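Local coordinates for protein putative L-alanine-DL-glutamate epimerase (PDB 3SN1) that probably acts as a metal-dependent racemase or epimerase of the mandelate racemase/muconate lactonizing enzyme family, at residues 276-281 / 305-310; 318-323 / 343-348. All coordinates share one frame; numbering follows the deposited sequence.

Interaction 1: residues 276-281 / 305-310; sequences EFKPFF and AAFADA. With MG (magnesium ion), chain F.
Phe281 and Phe307 lie nearly parallel yet hardly overlap: their planes are 24° apart, but the rings have slid past one another until the centroids stand 5.2 Å apart. The nearest atoms are CD2 of Phe281 and CE2 of Phe307, 3.3 Å from each other at an oblique approach. Phe307 places CG opposite its backbone N (chi1 176°), which sends the ring out from its own helix toward the other, whose segment axis comes within 10.9 Å. There its outer edge reaches the backbone of the neighbouring helix, with CE2 3.7 Å from CA of Lys278. The CB of Lys278 also borders this ring, 3.8 Å from CZ, and its chain crosses the phenylalanine at about a right angle before bending away to an ammonium group paired with Asp282. Phe281 returns the approach by laying CE2 against the other helix, 3.6 Å from CA of Ala308. The ring also touches the Ala308 methyl, CB lying near CE2 and CZ.

The example illustrates how neighbouring outer helices pack in the modified TIM barrel, (β/α)7β, of the enolase superfamily, where each follows an inner strand: helices 273-282 and 298-310 run almost in the same direction, 14° apart over these segments. No hydrogen bond crosses between residues 276-281 and 305-310. Phe281 also packs on Ala289 of strand 288-291, and His311 meets both rings of the pair. Lys278 also packs on His311 of a second subunit, so the seam adjoins a subunit interface.

Glu276 points away from the partner helix. Its extended chain delivers OE2 to a magnesium ion at 2.4 Å, and four waters are also bound to the metal. One of these waters donates a hydrogen bond of 2.7 Å to OE1 of Glu276, which also accepts one from the backbone N of Phe272.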
ATOM      1  N   GLU A 276     -15.109  12.736  -6.768  1.00 14.55           N
ATOM      2  CA  GLU A 276     -14.678  13.431  -5.557  1.00 13.97           C
ATOM      3  C   GLU A 276     -14.957  12.657  -4.276  1.00 13.54           C
ATOM      4  O   GLU A 276     -14.247  12.823  -3.299  1.00 12.91           O
ATOM      5  CB  GLU A 276     -15.268  14.838  -5.472  1.00 13.81           C
ATOM      6  CG  GLU A 276     -14.680  15.759  -6.515  1.00 16.16           C
ATOM      7  CD  GLU A 276     -15.029  17.225  -6.313  1.00 18.82           C
ATOM      8  OE1 GLU A 276     -15.803  17.575  -5.395  1.00 15.85           O
ATOM      9  OE2 GLU A 276     -14.489  18.034  -7.087  1.00 20.17           O
ATOM     10  N   PHE A 277     -15.992  11.817  -4.282  1.00 13.10           N
ATOM     11  CA  PHE A 277     -16.333  11.022  -3.104  1.00 12.83           C
ATOM     12  C   PHE A 277     -15.334   9.879  -2.960  1.00 13.20           C
ATOM     13  O   PHE A 277     -15.042   9.437  -1.848  1.00 13.66           O
ATOM     14  CB  PHE A 277     -17.766  10.444  -3.223  1.00 12.07           C
ATOM     15  CG  PHE A 277     -18.856  11.420  -2.835  1.00 12.78           C
ATOM     16  CD1 PHE A 277     -19.487  11.333  -1.604  1.00 12.95           C
ATOM     17  CD2 PHE A 277     -19.233  12.433  -3.697  1.00 13.64           C
ATOM     18  CE1 PHE A 277     -20.481  12.234  -1.253  1.00 12.40           C
ATOM     19  CE2 PHE A 277     -20.221  13.326  -3.354  1.00 13.33           C
ATOM     20  CZ  PHE A 277     -20.838  13.226  -2.126  1.00 12.26           C
ATOM     21  N   LYS A 278     -14.854   9.374  -4.092  1.00 13.61           N
ATOM     22  CA  LYS A 278     -14.034   8.162  -4.120  1.00 14.23           C
ATOM     23  C   LYS A 278     -12.835   8.158  -3.160  1.00 14.01           C
ATOM     24  O   LYS A 278     -12.627   7.196  -2.443  1.00 14.25           O
ATOM     25  CB  LYS A 278     -13.591   7.839  -5.567  1.00 14.95           C
ATOM     26  CG  LYS A 278     -12.739   6.571  -5.689  1.00 17.81           C
ATOM     27  CD  LYS A 278     -12.466   6.187  -7.146  1.00 21.55           C
ATOM     28  CE  LYS A 278     -11.088   5.584  -7.329  1.00 23.88           C
ATOM     29  NZ  LYS A 278     -10.851   4.321  -6.520  1.00 25.55           N
ATOM     30  N   PRO A 279     -12.020   9.218  -3.150  1.00 14.78           N
ATOM     31  CA  PRO A 279     -10.864   9.148  -2.261  1.00 15.13           C
ATOM     32  C   PRO A 279     -11.255   9.013  -0.786  1.00 14.72           C
ATOM     33  O   PRO A 279     -10.543   8.356  -0.007  1.00 14.91           O
ATOM     34  CB  PRO A 279     -10.125  10.466  -2.500  1.00 15.48           C
ATOM     35  CG  PRO A 279     -10.821  11.171  -3.561  1.00 16.42           C
ATOM     36  CD  PRO A 279     -11.985  10.372  -4.053  1.00 15.52           C
ATOM     37  N   PHE A 280     -12.387   9.599  -0.411  1.00 14.37           N
ATOM     38  CA  PHE A 280     -12.881   9.495   0.955  1.00 14.30           C
ATOM     39  C   PHE A 280     -13.338   8.088   1.272  1.00 14.47           C
ATOM     40  O   PHE A 280     -13.022   7.555   2.345  1.00 14.59           O
ATOM     41  CB  PHE A 280     -13.992  10.499   1.221  1.00 14.43           C
ATOM     42  CG  PHE A 280     -13.516  11.918   1.162  1.00 14.62           C
ATOM     43  CD1 PHE A 280     -13.005  12.538   2.298  1.00 16.08           C
ATOM     44  CD2 PHE A 280     -13.532  12.626  -0.037  1.00 15.06           C
ATOM     45  CE1 PHE A 280     -12.513  13.857   2.239  1.00 15.65           C
ATOM     46  CE2 PHE A 280     -13.081  13.939  -0.100  1.00 14.43           C
ATOM     47  CZ  PHE A 280     -12.569  14.551   1.058  1.00 15.08           C
ATOM     48  N   PHE A 281     -14.064   7.467   0.354  1.00 14.55           N
ATOM     49  CA  PHE A 281     -14.508   6.107   0.613  1.00 14.83           C
ATOM     50  C   PHE A 281     -13.328   5.144   0.615  1.00 15.90           C
ATOM     51  O   PHE A 281     -13.250   4.236   1.455  1.00 16.80           O
ATOM     52  CB  PHE A 281     -15.563   5.654  -0.404  1.00 15.01           C
ATOM     53  CG  PHE A 281     -16.859   6.445  -0.381  1.00 13.52           C
ATOM     54  CD1 PHE A 281     -17.131   7.412   0.577  1.00 13.87           C
ATOM     55  CD2 PHE A 281     -17.842   6.164  -1.316  1.00 14.94           C
ATOM     56  CE1 PHE A 281     -18.307   8.094   0.582  1.00 13.53           C
ATOM     57  CE2 PHE A 281     -19.038   6.868  -1.309  1.00 12.67           C
ATOM     58  CZ  PHE A 281     -19.269   7.816  -0.364  1.00 15.28           C
ATOM     59  N   ALA A 305     -25.080   7.830  -4.886  1.00 13.50           N
ATOM     60  CA  ALA A 305     -25.741   6.931  -3.918  1.00 14.06           C
ATOM     61  C   ALA A 305     -25.447   5.460  -4.174  1.00 14.50           C
ATOM     62  O   ALA A 305     -25.227   4.692  -3.237  1.00 14.22           O
ATOM     63  CB  ALA A 305     -27.262   7.185  -3.855  1.00 14.41           C
ATOM     64  N   ALA A 306     -25.441   5.056  -5.446  1.00 14.74           N
ATOM     65  CA  ALA A 306     -25.130   3.680  -5.817  1.00 14.57           C
ATOM     66  C   ALA A 306     -23.693   3.319  -5.496  1.00 13.89           C
ATOM     67  O   ALA A 306     -23.401   2.197  -5.055  1.00 12.51           O
ATOM     68  CB  ALA A 306     -25.444   3.454  -7.322  1.00 15.03           C
ATOM     69  N   PHE A 307     -22.791   4.285  -5.693  1.00 13.76           N
ATOM     70  CA  PHE A 307     -21.385   4.112  -5.369  1.00 14.28           C
ATOM     71  C   PHE A 307     -21.203   3.899  -3.868  1.00 13.65           C
ATOM     72  O   PHE A 307     -20.522   2.961  -3.442  1.00 13.64           O
ATOM     73  CB  PHE A 307     -20.597   5.335  -5.881  1.00 14.32           C
ATOM     74  CG  PHE A 307     -19.136   5.336  -5.528  1.00 13.65           C
ATOM     75  CD1 PHE A 307     -18.302   4.294  -5.891  1.00 14.65           C
ATOM     76  CD2 PHE A 307     -18.576   6.423  -4.881  1.00 15.14           C
ATOM     77  CE1 PHE A 307     -16.969   4.322  -5.571  1.00 16.28           C
ATOM     78  CE2 PHE A 307     -17.250   6.459  -4.569  1.00 14.03           C
ATOM     79  CZ  PHE A 307     -16.443   5.400  -4.905  1.00 16.34           C
ATOM     80  N   ALA A 308     -21.851   4.751  -3.082  1.00 12.56           N
ATOM     81  CA  ALA A 308     -21.856   4.619  -1.631  1.00 12.78           C
ATOM     82  C   ALA A 308     -22.435   3.272  -1.205  1.00 13.44           C
ATOM     83  O   ALA A 308     -21.877   2.601  -0.336  1.00 14.37           O
ATOM     84  CB  ALA A 308     -22.642   5.775  -0.993  1.00 11.45           C
ATOM     85  N   ASP A 309     -23.526   2.857  -1.845  1.00 14.47           N
ATOM     86  CA  ASP A 309     -24.173   1.592  -1.514  1.00 15.62           C
ATOM     87  C   ASP A 309     -23.183   0.425  -1.614  1.00 15.53           C
ATOM     88  O   ASP A 309     -23.187  -0.488  -0.788  1.00 15.71           O
ATOM     89  CB  ASP A 309     -25.379   1.377  -2.429  1.00 15.99           C
ATOM     90  CG  ASP A 309     -26.241   0.198  -2.023  1.00 22.15           C
ATOM     91  OD1 ASP A 309     -26.481  -0.009  -0.814  1.00 21.88           O
ATOM     92  OD2 ASP A 309     -26.705  -0.525  -2.937  1.00 26.64           O
ATOM     93  N   ALA A 310     -22.316   0.456  -2.619  1.00 15.65           N
ATOM     94  CA  ALA A 310     -21.363  -0.649  -2.827  1.00 16.24           C
ATOM     95  C   ALA A 310     -20.292  -0.705  -1.755  1.00 16.04           C
ATOM     96  O   ALA A 310     -19.677  -1.760  -1.566  1.00 16.94           O
ATOM     97  CB  ALA A 310     -20.713  -0.569  -4.233  1.00 16.55           C
TER
HETATM   98 MG    MG F 409     -13.384  19.795  -5.937  1.00 45.31          MG
HETATM   99  O   HOH W   1     -14.585  19.587  -3.997  1.00 20.11           O
HETATM  100  O   HOH W   2     -12.220  20.040  -7.447  0.50 23.86           O
HETATM  101  O   HOH W   3     -15.253  20.895  -7.014  1.00 18.12           O
HETATM  102  O   HOH W   4     -12.559  21.606  -5.040  1.00 24.21           O

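Interaction 2: residues 318-323 / 343-348; sequences HNFYGH and ETDIDR
Asn319 and Glu343 exchange hydrogen bonds where the loop leaving barrel strand 314-317 runs beside strand 342-344, near the active-site end of this enolase-superfamily barrel. The extended Glu343, with CG opposite its backbone N (chi1 -180°), reaches alongside the His318 ring, pointing the same way. Its OE1 receives Asn319 N at 2.9 Å from above the carboxylate plane, 46° out of it, while OE2 bonds to Ser124 OG. In return the Asn319 amide turns ND2 to the Glu343 carbonyl O (3.0 Å), which lies almost in the amide plane.

Farther along, Asp345 rests OD2 3.3 Å from Phe320 CB; its OD1 is hydrogen-bonded to ND1 of His125, a residue that binds fumarate and 2-oxoglutarate. The bent Arg348 folds back so that its guanidinium lies roughly parallel to the His323 ring, 26° between planes, and His323 CE1 lies over one face of the guanidinium. NH2 donates to Asp345 O within the guanidinium plane, steadying the group's rotation. NH1 is shared between Glu352 and Tyr321 O, meeting that oxygen on a lone pair at 2.8 Å. A water donates to the same Tyr321 O and to Asp345 OD2, both at 2.7 Å.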
ATOM      1  N   HIS A 318     -28.162  16.900   1.581  1.00 15.78           N
ATOM      2  CA  HIS A 318     -27.814  18.198   2.132  1.00 15.71           C
ATOM      3  C   HIS A 318     -28.971  19.119   1.747  1.00 15.98           C
ATOM      4  O   HIS A 318     -29.200  19.367   0.578  1.00 17.25           O
ATOM      5  CB  HIS A 318     -26.518  18.673   1.498  1.00 15.63           C
ATOM      6  CG  HIS A 318     -25.969  19.936   2.079  1.00 15.64           C
ATOM      7  ND1 HIS A 318     -25.297  20.857   1.308  1.00 18.81           N
ATOM      8  CD2 HIS A 318     -25.913  20.397   3.351  1.00 18.50           C
ATOM      9  CE1 HIS A 318     -24.895  21.857   2.068  1.00 20.70           C
ATOM     10  NE2 HIS A 318     -25.251  21.603   3.315  1.00 18.21           N
ATOM     11  N   ASN A 319     -29.725  19.577   2.727  1.00 15.13           N
ATOM     12  CA  ASN A 319     -30.973  20.296   2.462  1.00 15.07           C
ATOM     13  C   ASN A 319     -31.192  21.348   3.527  1.00 15.79           C
ATOM     14  O   ASN A 319     -31.586  21.019   4.653  1.00 15.85           O
ATOM     15  CB  ASN A 319     -32.139  19.304   2.459  1.00 14.90           C
ATOM     16  CG  ASN A 319     -33.461  19.961   2.139  1.00 15.75           C
ATOM     17  OD1 ASN A 319     -33.585  20.605   1.099  1.00 17.21           O
ATOM     18  ND2 ASN A 319     -34.452  19.812   3.025  1.00 14.83           N
ATOM     19  N   PHE A 320     -30.917  22.604   3.178  1.00 15.93           N
ATOM     20  CA  PHE A 320     -31.065  23.739   4.088  1.00 16.36           C
ATOM     21  C   PHE A 320     -31.447  25.026   3.351  1.00 16.00           C
ATOM     22  O   PHE A 320     -31.001  26.112   3.690  1.00 15.53           O
ATOM     23  CB  PHE A 320     -29.801  23.919   4.956  1.00 16.05           C
ATOM     24  CG  PHE A 320     -28.634  24.597   4.273  1.00 16.42           C
ATOM     25  CD1 PHE A 320     -28.178  25.845   4.726  1.00 19.33           C
ATOM     26  CD2 PHE A 320     -27.941  23.979   3.248  1.00 17.71           C
ATOM     27  CE1 PHE A 320     -27.083  26.473   4.120  1.00 20.32           C
ATOM     28  CE2 PHE A 320     -26.852  24.618   2.631  1.00 17.93           C
ATOM     29  CZ  PHE A 320     -26.426  25.848   3.067  1.00 18.95           C
ATOM     30  N   TYR A 321     -32.289  24.879   2.340  1.00 16.58           N
ATOM     31  CA  TYR A 321     -32.684  25.999   1.499  1.00 16.93           C
ATOM     32  C   TYR A 321     -34.214  26.163   1.589  1.00 17.06           C
ATOM     33  O   TYR A 321     -34.794  25.983   2.670  1.00 17.09           O
ATOM     34  CB  TYR A 321     -32.202  25.751   0.067  1.00 18.12           C
ATOM     35  CG  TYR A 321     -30.771  25.210  -0.096  1.00 20.33           C
ATOM     36  CD1 TYR A 321     -29.673  26.077  -0.135  1.00 24.02           C
ATOM     37  CD2 TYR A 321     -30.528  23.826  -0.249  1.00 23.53           C
ATOM     38  CE1 TYR A 321     -28.348  25.591  -0.324  1.00 22.60           C
ATOM     39  CE2 TYR A 321     -29.216  23.315  -0.424  1.00 22.84           C
ATOM     40  CZ  TYR A 321     -28.122  24.208  -0.468  1.00 24.19           C
ATOM     41  OH  TYR A 321     -26.818  23.730  -0.653  1.00 23.27           O
ATOM     42  N   GLY A 322     -34.872  26.500   0.472  1.00 16.39           N
ATOM     43  CA  GLY A 322     -36.331  26.654   0.441  1.00 15.74           C
ATOM     44  C   GLY A 322     -37.123  25.365   0.204  1.00 15.42           C
ATOM     45  O   GLY A 322     -36.557  24.275   0.089  1.00 14.29           O
ATOM     46  N   HIS A 323     -38.443  25.504   0.128  1.00 15.92           N
ATOM     47  CA  HIS A 323     -39.334  24.345  -0.017  1.00 16.08           C
ATOM     48  C   HIS A 323     -39.059  23.535  -1.273  1.00 15.78           C
ATOM     49  O   HIS A 323     -39.185  22.313  -1.244  1.00 16.05           O
ATOM     50  CB  HIS A 323     -40.803  24.751  -0.037  1.00 16.90           C
ATOM     51  CG  HIS A 323     -41.351  25.150   1.299  1.00 16.41           C
ATOM     52  ND1 HIS A 323     -40.764  24.795   2.491  1.00 18.21           N
ATOM     53  CD2 HIS A 323     -42.463  25.858   1.621  1.00 19.03           C
ATOM     54  CE1 HIS A 323     -41.491  25.255   3.490  1.00 18.73           C
ATOM     55  NE2 HIS A 323     -42.522  25.916   2.990  1.00 18.95           N
ATOM     56  N   GLU A 343     -32.088  15.734   6.060  1.00 15.61           N
ATOM     57  CA  GLU A 343     -31.946  17.039   6.684  1.00 14.67           C
ATOM     58  C   GLU A 343     -33.088  17.933   6.254  1.00 15.22           C
ATOM     59  O   GLU A 343     -33.493  17.927   5.095  1.00 15.02           O
ATOM     60  CB  GLU A 343     -30.650  17.669   6.208  1.00 14.58           C
ATOM     61  CG  GLU A 343     -30.405  19.035   6.801  1.00 14.45           C
ATOM     62  CD  GLU A 343     -29.075  19.649   6.433  1.00 16.07           C
ATOM     63  OE1 GLU A 343     -28.508  19.304   5.378  1.00 15.63           O
ATOM     64  OE2 GLU A 343     -28.616  20.510   7.204  1.00 15.74           O
ATOM     65  N   THR A 344     -33.612  18.701   7.192  1.00 15.31           N
ATOM     66  CA  THR A 344     -34.502  19.774   6.823  1.00 15.88           C
ATOM     67  C   THR A 344     -34.455  20.848   7.887  1.00 16.41           C
ATOM     68  O   THR A 344     -34.250  20.542   9.053  1.00 16.20           O
ATOM     69  CB  THR A 344     -35.938  19.273   6.608  1.00 16.13           C
ATOM     70  OG1 THR A 344     -36.660  20.258   5.858  1.00 19.44           O
ATOM     71  CG2 THR A 344     -36.635  19.002   7.925  1.00 15.43           C
ATOM     72  N   ASP A 345     -34.625  22.107   7.474  1.00 15.98           N
ATOM     73  CA  ASP A 345     -34.793  23.198   8.430  1.00 16.57           C
ATOM     74  C   ASP A 345     -36.274  23.342   8.732  1.00 16.91           C
ATOM     75  O   ASP A 345     -37.093  23.516   7.829  1.00 17.97           O
ATOM     76  CB  ASP A 345     -34.260  24.529   7.897  1.00 16.63           C
ATOM     77  CG  ASP A 345     -32.742  24.549   7.716  1.00 17.35           C
ATOM     78  OD1 ASP A 345     -31.989  23.902   8.488  1.00 19.09           O
ATOM     79  OD2 ASP A 345     -32.291  25.221   6.762  1.00 19.03           O
ATOM     80  N   ILE A 346     -36.632  23.291  10.002  1.00 17.13           N
ATOM     81  CA  ILE A 346     -38.011  23.431  10.399  1.00 17.56           C
ATOM     82  C   ILE A 346     -38.344  24.897  10.682  1.00 18.34           C
ATOM     83  O   ILE A 346     -39.498  25.290  10.584  1.00 17.79           O
ATOM     84  CB  ILE A 346     -38.327  22.506  11.608  1.00 17.87           C
ATOM     85  CG1 ILE A 346     -38.223  21.026  11.175  1.00 18.02           C
ATOM     86  CG2 ILE A 346     -39.683  22.823  12.223  1.00 18.67           C
ATOM     87  CD1 ILE A 346     -39.152  20.630  10.015  1.00 17.17           C
ATOM     88  N   ASP A 347     -37.344  25.703  11.042  1.00 18.11           N
ATOM     89  CA  ASP A 347     -37.532  27.145  11.168  1.00 18.64           C
ATOM     90  C   ASP A 347     -37.730  27.684   9.757  1.00 18.24           C
ATOM     91  O   ASP A 347     -36.910  27.425   8.877  1.00 18.78           O
ATOM     92  CB  ASP A 347     -36.308  27.810  11.815  1.00 18.07           C
ATOM     93  CG  ASP A 347     -36.094  27.362  13.246  1.00 19.98           C
ATOM     94  OD1 ASP A 347     -36.932  27.738  14.091  1.00 21.26           O
ATOM     95  OD2 ASP A 347     -35.114  26.612  13.500  1.00 20.51           O
ATOM     96  N   ARG A 348     -38.819  28.409   9.530  1.00 18.88           N
ATOM     97  CA  ARG A 348     -39.120  28.905   8.191  1.00 19.08           C
ATOM     98  C   ARG A 348     -39.316  30.417   8.219  1.00 18.33           C
ATOM     99  O   ARG A 348     -39.736  30.980   9.219  1.00 18.78           O
ATOM    100  CB  ARG A 348     -40.380  28.230   7.604  1.00 20.99           C
ATOM    101  CG  ARG A 348     -40.343  26.695   7.481  1.00 23.27           C
ATOM    102  CD  ARG A 348     -39.031  26.074   6.933  1.00 24.91           C
ATOM    103  NE  ARG A 348     -38.668  26.482   5.561  1.00 26.11           N
ATOM    104  CZ  ARG A 348     -37.696  25.918   4.824  1.00 26.96           C
ATOM    105  NH1 ARG A 348     -37.443  26.360   3.595  1.00 25.43           N
ATOM    106  NH2 ARG A 348     -36.970  24.908   5.282  1.00 25.55           N
TER
HETATM  107  O   HOH W   5     -33.950  26.655   5.188  1.00 17.37           O

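How the interactions relate
Both interactions are buried and belong to the same barrel domain, but they occupy different layers of it. Interaction 1 joins two outer helices, its centre about 18 Å from that of the chain and beside a subunit interface; the centre of interaction 2 lies about 7 Å from the chain centre, at the ligand end, and no other subunit touches it. Their chemistry follows: apolar side-chain contacts and no hydrogen bond across the helical segments, against direct hydrogen bonds and a bridging water between a loop and the end of strand 342-344 with the turn beyond it. In sequence, helix 298-310 leads into strand 314-317 and then segment 318-323. Their nearest atoms remain about 9 Å apart, without direct touch.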